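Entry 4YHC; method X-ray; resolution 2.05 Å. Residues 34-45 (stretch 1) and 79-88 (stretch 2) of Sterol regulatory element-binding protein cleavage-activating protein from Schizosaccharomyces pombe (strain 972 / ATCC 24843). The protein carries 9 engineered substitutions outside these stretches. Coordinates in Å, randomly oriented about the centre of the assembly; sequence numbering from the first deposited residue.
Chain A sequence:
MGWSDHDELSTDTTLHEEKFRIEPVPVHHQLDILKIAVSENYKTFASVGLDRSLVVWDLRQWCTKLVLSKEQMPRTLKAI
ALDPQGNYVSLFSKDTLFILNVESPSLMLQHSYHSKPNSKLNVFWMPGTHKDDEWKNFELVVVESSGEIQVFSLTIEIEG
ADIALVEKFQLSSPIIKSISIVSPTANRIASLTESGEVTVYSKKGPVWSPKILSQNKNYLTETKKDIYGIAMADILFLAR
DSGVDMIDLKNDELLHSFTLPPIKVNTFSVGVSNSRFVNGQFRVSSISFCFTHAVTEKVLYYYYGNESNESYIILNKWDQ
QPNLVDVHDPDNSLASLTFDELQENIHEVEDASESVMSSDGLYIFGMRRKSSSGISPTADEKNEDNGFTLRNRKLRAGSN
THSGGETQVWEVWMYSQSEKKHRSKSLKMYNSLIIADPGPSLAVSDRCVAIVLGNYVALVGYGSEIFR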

ATOM      1  N   LEU A  34      -8.875  12.656  -5.197  1.00 22.95           N
ATOM      2  CA  LEU A  34      -9.514  11.896  -4.117  1.00 24.31           C
ATOM      3  C   LEU A  34      -8.725  10.660  -3.734  1.00 27.44           C
ATOM      4  O   LEU A  34      -8.625  10.311  -2.572  1.00 33.13           O
ATOM      5  N   LYS A  35      -8.224   9.936  -4.726  1.00 23.91           N
ATOM      6  CA  LYS A  35      -7.705   8.595  -4.455  1.00 25.21           C
ATOM      7  C   LYS A  35      -6.525   8.303  -5.357  1.00 24.39           C
ATOM      8  O   LYS A  35      -6.581   8.583  -6.525  1.00 19.62           O
ATOM      9  N   ILE A  36      -5.487   7.658  -4.798  1.00 20.87           N
ATOM     10  CA  ILE A  36      -4.361   7.216  -5.602  1.00 17.18           C
ATOM     11  C   ILE A  36      -4.062   5.726  -5.352  1.00 21.24           C
ATOM     12  O   ILE A  36      -4.411   5.167  -4.296  1.00 20.76           O
ATOM     13  N   ALA A  37      -3.424   5.073  -6.324  1.00 17.61           N
ATOM     14  CA  ALA A  37      -3.113   3.674  -6.190  1.00 15.84           C
ATOM     15  C   ALA A  37      -1.886   3.324  -7.015  1.00 15.89           C
ATOM     16  O   ALA A  37      -1.523   4.033  -7.920  1.00 18.83           O
ATOM     17  N   VAL A  38      -1.238   2.221  -6.665  1.00 16.09           N
ATOM     18  CA  VAL A  38      -0.087   1.781  -7.395  1.00 15.81           C
ATOM     19  C   VAL A  38      -0.098   0.287  -7.521  1.00 17.70           C
ATOM     20  O   VAL A  38      -0.585  -0.428  -6.648  1.00 19.79           O
ATOM     21  N   SER A  39       0.432  -0.228  -8.622  1.00 17.60           N
ATOM     22  CA  SER A  39       0.410  -1.653  -8.798  1.00 18.53           C
ATOM     23  C   SER A  39       1.383  -2.307  -7.853  1.00 23.41           C
ATOM     24  O   SER A  39       2.400  -1.713  -7.418  1.00 18.07           O
ATOM     25  N   GLU A  40       1.111  -3.571  -7.608  1.00 21.38           N
ATOM     26  CA  GLU A  40       1.936  -4.383  -6.699  1.00 27.85           C
ATOM     27  C   GLU A  40       3.387  -4.455  -7.085  1.00 25.75           C
ATOM     28  O   GLU A  40       4.185  -4.619  -6.227  1.00 29.08           O
ATOM     29  N   ASN A  41       3.702  -4.382  -8.374  1.00 22.00           N
ATOM     30  CA  ASN A  41       5.067  -4.399  -8.866  1.00 22.97           C
ATOM     31  C   ASN A  41       5.625  -3.006  -8.937  1.00 22.06           C
ATOM     32  O   ASN A  41       6.732  -2.847  -9.340  1.00 23.04           O
ATOM     33  N   TYR A  42       4.884  -2.010  -8.450  1.00 20.02           N
ATOM     34  CA  TYR A  42       5.315  -0.597  -8.462  1.00 19.19           C
ATOM     35  C   TYR A  42       5.563  -0.033  -9.850  1.00 25.53           C
ATOM     36  O   TYR A  42       6.229   0.952 -10.009  1.00 23.06           O
ATOM     37  N   LYS A  43       4.966  -0.618 -10.876  1.00 18.44           N
ATOM     38  CA  LYS A  43       5.175  -0.065 -12.198  1.00 20.55           C
ATOM     39  C   LYS A  43       4.200   1.034 -12.567  1.00 19.10           C
ATOM     40  O   LYS A  43       4.577   2.012 -13.269  1.00 18.80           O
ATOM     41  N   THR A  44       2.956   0.900 -12.109  1.00 18.22           N
ATOM     42  CA  THR A  44       1.869   1.699 -12.642  1.00 20.52           C
ATOM     43  C   THR A  44       1.143   2.389 -11.513  1.00 16.73           C
ATOM     44  O   THR A  44       0.794   1.760 -10.523  1.00 18.50           O
ATOM     45  N   PHE A  45       0.925   3.684 -11.698  1.00 18.64           N
ATOM     46  CA  PHE A  45       0.286   4.569 -10.720  1.00 19.33           C
ATOM     47  C   PHE A  45      -1.020   5.053 -11.321  1.00 18.81           C
ATOM     48  O   PHE A  45      -1.070   5.343 -12.527  1.00 22.38           O
ATOM     49  N   ALA A  79     -15.047   1.942  -7.104  1.00 21.88           N
ATOM     50  CA  ALA A  79     -13.720   1.341  -6.787  1.00 22.97           C
ATOM     51  C   ALA A  79     -12.868   1.273  -8.023  1.00 19.65           C
ATOM     52  O   ALA A  79     -13.373   1.281  -9.147  1.00 19.99           O
ATOM     53  N   ILE A  80     -11.566   1.261  -7.765  1.00 20.65           N
ATOM     54  CA  ILE A  80     -10.554   1.053  -8.770  1.00 23.84           C
ATOM     55  C   ILE A  80      -9.536   0.067  -8.278  1.00 19.07           C
ATOM     56  O   ILE A  80      -9.298  -0.005  -7.091  1.00 16.28           O
ATOM     57  N   ALA A  81      -8.941  -0.706  -9.176  1.00 17.09           N
ATOM     58  CA  ALA A  81      -7.863  -1.579  -8.776  1.00 19.25           C
ATOM     59  C   ALA A  81      -7.034  -1.962  -9.966  1.00 23.24           C
ATOM     60  O   ALA A  81      -7.502  -1.889 -11.120  1.00 25.91           O
ATOM     61  N   LEU A  82      -5.757  -2.223  -9.714  1.00 17.02           N
ATOM     62  CA  LEU A  82      -4.829  -2.619 -10.757  1.00 19.09           C
ATOM     63  C   LEU A  82      -4.433  -4.011 -10.575  1.00 21.29           C
ATOM     64  O   LEU A  82      -4.327  -4.474  -9.422  1.00 22.92           O
ATOM     65  N   ASP A  83      -4.137  -4.701 -11.672  1.00 22.65           N
ATOM     66  CA  ASP A  83      -3.594  -6.028 -11.505  1.00 27.57           C
ATOM     67  C   ASP A  83      -2.142  -5.887 -10.946  1.00 19.58           C
ATOM     68  O   ASP A  83      -1.528  -4.805 -11.036  1.00 18.07           O
ATOM     69  N   PRO A  84      -1.607  -6.967 -10.389  1.00 21.38           N
ATOM     70  CA  PRO A  84      -0.315  -6.864  -9.758  1.00 21.72           C
ATOM     71  C   PRO A  84       0.828  -6.504 -10.660  1.00 20.18           C
ATOM     72  O   PRO A  84       1.777  -5.952 -10.180  1.00 23.44           O
ATOM     73  N   GLN A  85       0.688  -6.672 -11.977  1.00 23.18           N
ATOM     74  CA  GLN A  85       1.740  -6.293 -12.931  1.00 23.69           C
ATOM     75  C   GLN A  85       1.555  -4.929 -13.515  1.00 23.61           C
ATOM     76  O   GLN A  85       2.448  -4.416 -14.213  1.00 23.61           O
ATOM     77  N   GLY A  86       0.443  -4.280 -13.206  1.00 22.65           N
ATOM     78  CA  GLY A  86       0.240  -2.931 -13.713  1.00 21.28           C
ATOM     79  C   GLY A  86      -0.129  -2.771 -15.172  1.00 21.47           C
ATOM     80  O   GLY A  86       0.146  -1.724 -15.780  1.00 20.25           O
ATOM     81  N   ASN A  87      -0.708  -3.816 -15.752  1.00 21.07           N
ATOM     82  CA  ASN A  87      -1.105  -3.798 -17.166  1.00 26.13           C
ATOM     83  C   ASN A  87      -2.576  -3.592 -17.397  1.00 24.88           C
ATOM     84  O   ASN A  87      -2.975  -3.170 -18.499  1.00 28.28           O
ATOM     85  N   TYR A  88      -3.380  -3.917 -16.387  1.00 20.90           N
ATOM     86  CA  TYR A  88      -4.825  -3.773 -16.454  1.00 23.33           C
ATOM     87  C   TYR A  88      -5.366  -2.965 -15.257  1.00 24.76           C
ATOM     88  O   TYR A  88      -4.817  -3.008 -14.138  1.00 18.88           O
TER

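Strands 34-38 and 79-82 run in nearly the same direction, their axes 19° apart and 7.4 Å at closest approach, so side chains and water, not direct backbone pairing, fill the space between them. Together the two stretches bury 540 Å².

Along stretch 2, Ala79 directs its CB away and makes no contact. Ile80 points toward stretch 1 with chi1 and chi2 both t; its CG2 lies 4.2 Å from Lys35 NZ, at the end of a lysine whose chi1 and chi2 fall between wells. Water 1 links the same pair, accepting from Ile80 N at 3.0 Å and weakly from Lys35 NZ at 3.4 Å. Ala81 again turns away.

Leu82 gives up more area to the partner, 80 Å², than any other residue here. With chi1 m and chi2 at 96°, its CD1 sits 4.0 Å from Ala37 CB, while CD2 lies 3.9 Å from Ser39 CB and 3.6 Å from Thr44 CG2. Its backbone takes part through water 2, which donates to Leu82 O at 2.9 Å and accepts from Glu40 N at 3.0 Å.

Asp83 points its CB away and organises its own loop: Asp83 OD2 accepts from Gln85 N at 3.0 Å, Asp83 OD1 accepts from Asn87 N at 2.8 Å, and Asp83 OD1 also accepts from Tyr88 N at 2.7 Å. Pro84, set sideways, brings its CB to 3.8 Å from Glu40 CB, and Pro84 O accepts a weak bond from Asn41 N (3.1 Å, 131°).

Gln85 is held by Asn41 (chi1 p), whose ND2 donates to Gln85 O at 2.9 Å and weakly to Gln85 OE1 at 3.2 Å (124°). The other end of that amide is fixed within stretch 1, since Asn41 OD1 accepts from Ser39 OG at 2.7 Å and Lys43 N at 3.1 Å. Lys43 CE also packs 3.0 Å from Gln85 O.

At Gly86, phi/psi of 75/24 would jam a CB against the preceding carbonyl; an ideal CB would also lie 2.5 Å from Thr44 OG1 and 2.8 Å from Ser39 OG. Its absence lets Ser39 CB approach Gly86 CA to 3.6 Å. Thr44, chi1 m, donates from OG1 to Gly86 O at 2.7 Å, while Thr44 N donates to Ser39 OG at 3.0 Å.

Asn87 starts away, but its end comes nearer, to the region of the Lys43 side chain. Tyr88 is out of reach; Tyr88 O accepts from Asp83 N at 3.1 Å across the base of the loop, while Gly86 N to Asp83 O at 3.0 Å closes the turn.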

ATOM      1  CB  LEU A  34     -10.838  11.380  -4.638  1.00 27.43           C
ATOM      2  CG  LEU A  34     -11.659  10.546  -3.652  1.00 39.92           C
ATOM      3  CD1 LEU A  34     -11.904  11.383  -2.403  1.00 46.77           C
ATOM      4  CD2 LEU A  34     -12.998  10.090  -4.271  1.00 39.42           C
ATOM      5  CB  LYS A  35      -8.804   7.563  -4.748  1.00 30.36           C
ATOM      6  CG  LYS A  35      -8.855   6.403  -3.790  1.00 41.51           C
ATOM      7  CD  LYS A  35      -8.195   5.178  -4.354  1.00 52.05           C
ATOM      8  CE  LYS A  35      -8.192   4.075  -3.300  1.00 61.74           C
ATOM      9  NZ  LYS A  35      -7.944   2.770  -3.950  1.00 64.98           N
ATOM     10  CB  ILE A  36      -3.128   8.061  -5.335  1.00 18.90           C
ATOM     11  CG1 ILE A  36      -2.748   8.066  -3.822  1.00 19.97           C
ATOM     12  CG2 ILE A  36      -3.323   9.481  -5.873  1.00 16.73           C
ATOM     13  CD1 ILE A  36      -1.417   8.682  -3.565  1.00 20.41           C
ATOM     14  CB  ALA A  37      -4.318   2.825  -6.636  1.00 18.62           C
ATOM     15  CB  VAL A  38       1.198   2.298  -6.709  1.00 15.75           C
ATOM     16  CG1 VAL A  38       1.452   1.545  -5.448  1.00 15.51           C
ATOM     17  CG2 VAL A  38       2.376   2.162  -7.636  1.00 16.15           C
ATOM     18  CB  SER A  39       0.725  -2.060 -10.273  1.00 16.22           C
ATOM     19  OG  SER A  39       1.923  -1.540 -10.798  1.00 17.75           O
ATOM     20  CB  GLU A  40       1.445  -5.817  -6.664  1.00 35.59           C
ATOM     21  CG  GLU A  40       1.402  -6.373  -5.257  1.00 58.87           C
ATOM     22  CD  GLU A  40       0.009  -6.240  -4.683  1.00 78.56           C
ATOM     23  OE1 GLU A  40      -0.131  -5.516  -3.666  1.00 86.45           O
ATOM     24  OE2 GLU A  40      -0.951  -6.845  -5.277  1.00 83.95           O
ATOM     25  CB  ASN A  41       5.200  -5.128 -10.246  1.00 23.62           C
ATOM     26  CG  ASN A  41       4.532  -4.377 -11.399  1.00 25.99           C
ATOM     27  OD1 ASN A  41       3.735  -3.459 -11.190  1.00 21.98           O
ATOM     28  ND2 ASN A  41       4.807  -4.813 -12.646  1.00 19.51           N
ATOM     29  CB  TYR A  42       6.493  -0.356  -7.512  1.00 19.97           C
ATOM     30  CG  TYR A  42       6.134  -0.738  -6.100  1.00 23.16           C
ATOM     31  CD1 TYR A  42       5.322   0.076  -5.340  1.00 26.70           C
ATOM     32  CD2 TYR A  42       6.546  -1.964  -5.540  1.00 30.79           C
ATOM     33  CE1 TYR A  42       4.970  -0.270  -4.043  1.00 25.11           C
ATOM     34  CE2 TYR A  42       6.166  -2.337  -4.249  1.00 29.53           C
ATOM     35  CZ  TYR A  42       5.390  -1.491  -3.517  1.00 29.14           C
ATOM     36  OH  TYR A  42       4.990  -1.839  -2.252  1.00 28.62           O
ATOM     37  CB  LYS A  43       5.103  -1.189 -13.231  1.00 22.59           C
ATOM     38  CG  LYS A  43       5.178  -0.749 -14.672  1.00 22.51           C
ATOM     39  CD  LYS A  43       5.478  -2.001 -15.496  1.00 38.53           C
ATOM     40  CE  LYS A  43       4.216  -2.682 -15.886  1.00 50.55           C
ATOM     41  NZ  LYS A  43       3.739  -1.962 -17.059  1.00 55.55           N
ATOM     42  CB  THR A  44       0.876   0.841 -13.450  1.00 23.89           C
ATOM     43  OG1 THR A  44       1.527   0.172 -14.533  1.00 22.95           O
ATOM     44  CG2 THR A  44      -0.250   1.710 -14.106  1.00 17.82           C
ATOM     45  CB  PHE A  45       1.200   5.790 -10.509  1.00 20.44           C
ATOM     46  CG  PHE A  45       0.691   6.783  -9.474  1.00 19.16           C
ATOM     47  CD1 PHE A  45       0.933   6.581  -8.136  1.00 17.53           C
ATOM     48  CD2 PHE A  45       0.013   7.895  -9.864  1.00 19.26           C
ATOM     49  CE1 PHE A  45       0.521   7.513  -7.182  1.00 26.56           C
ATOM     50  CE2 PHE A  45      -0.429   8.816  -8.948  1.00 22.82           C
ATOM     51  CZ  PHE A  45      -0.155   8.646  -7.604  1.00 16.72           C
ATOM     52  CB  ALA A  79     -13.869  -0.075  -6.255  1.00 21.69           C
ATOM     53  CB  ILE A  80      -9.842   2.371  -9.134  1.00 24.63           C
ATOM     54  CG1 ILE A  80      -8.787   2.088 -10.203  1.00 32.62           C
ATOM     55  CG2 ILE A  80      -9.157   3.020  -7.915  1.00 22.31           C
ATOM     56  CD1 ILE A  80      -8.052   3.332 -10.642  1.00 42.82           C
ATOM     57  CB  ALA A  81      -8.384  -2.770  -8.045  1.00 19.48           C
ATOM     58  CB  LEU A  82      -3.549  -1.794 -10.660  1.00 24.85           C
ATOM     59  CG  LEU A  82      -3.593  -0.323 -11.053  1.00 37.07           C
ATOM     60  CD1 LEU A  82      -3.793   0.510  -9.826  1.00 39.91           C
ATOM     61  CD2 LEU A  82      -2.251   0.066 -11.625  1.00 48.19           C
ATOM     62  CB  ASP A  83      -3.642  -6.822 -12.817  1.00 27.19           C
ATOM     63  CG  ASP A  83      -2.462  -6.550 -13.735  1.00 28.85           C
ATOM     64  OD1 ASP A  83      -2.404  -5.476 -14.359  1.00 28.65           O
ATOM     65  OD2 ASP A  83      -1.592  -7.425 -13.809  1.00 30.06           O
ATOM     66  CB  PRO A  84      -0.098  -8.265  -9.114  1.00 36.39           C
ATOM     67  CG  PRO A  84      -1.392  -8.966  -9.176  1.00 32.12           C
ATOM     68  CD  PRO A  84      -2.181  -8.322 -10.266  1.00 22.60           C
ATOM     69  CB  GLN A  85       1.859  -7.356 -14.060  1.00 45.93           C
ATOM     70  CG  GLN A  85       2.500  -8.665 -13.610  1.00 56.43           C
ATOM     71  CD  GLN A  85       3.839  -8.432 -12.917  1.00 75.87           C
ATOM     72  OE1 GLN A  85       4.796  -7.931 -13.526  1.00 87.08           O
ATOM     73  NE2 GLN A  85       3.905  -8.752 -11.612  1.00 77.66           N
ATOM     74  CB  ASN A  87      -0.689  -5.097 -17.864  1.00 31.60           C
ATOM     75  CG  ASN A  87       0.796  -5.290 -17.833  1.00 36.77           C
ATOM     76  OD1 ASN A  87       1.537  -4.373 -18.094  1.00 39.96           O
ATOM     77  ND2 ASN A  87       1.229  -6.434 -17.397  1.00 34.65           N
ATOM     78  CB  TYR A  88      -5.472  -5.189 -16.467  1.00 19.56           C
ATOM     79  CG  TYR A  88      -4.960  -6.008 -17.594  1.00 25.06           C
ATOM     80  CD1 TYR A  88      -5.411  -5.795 -18.915  1.00 32.04           C
ATOM     81  CD2 TYR A  88      -3.991  -6.952 -17.399  1.00 32.97           C
ATOM     82  CE1 TYR A  88      -4.897  -6.530 -19.978  1.00 26.70           C
ATOM     83  CE2 TYR A  88      -3.458  -7.675 -18.474  1.00 35.28           C
ATOM     84  CZ  TYR A  88      -3.916  -7.443 -19.759  1.00 31.88           C
ATOM     85  OH  TYR A  88      -3.378  -8.177 -20.810  1.00 36.88           O
TER
HETATM   86  O   HOH W   1     -11.045   1.669  -4.871  1.00 29.18           O
HETATM   87  O   HOH W   2      -1.729  -4.420  -8.073  1.00 22.52           O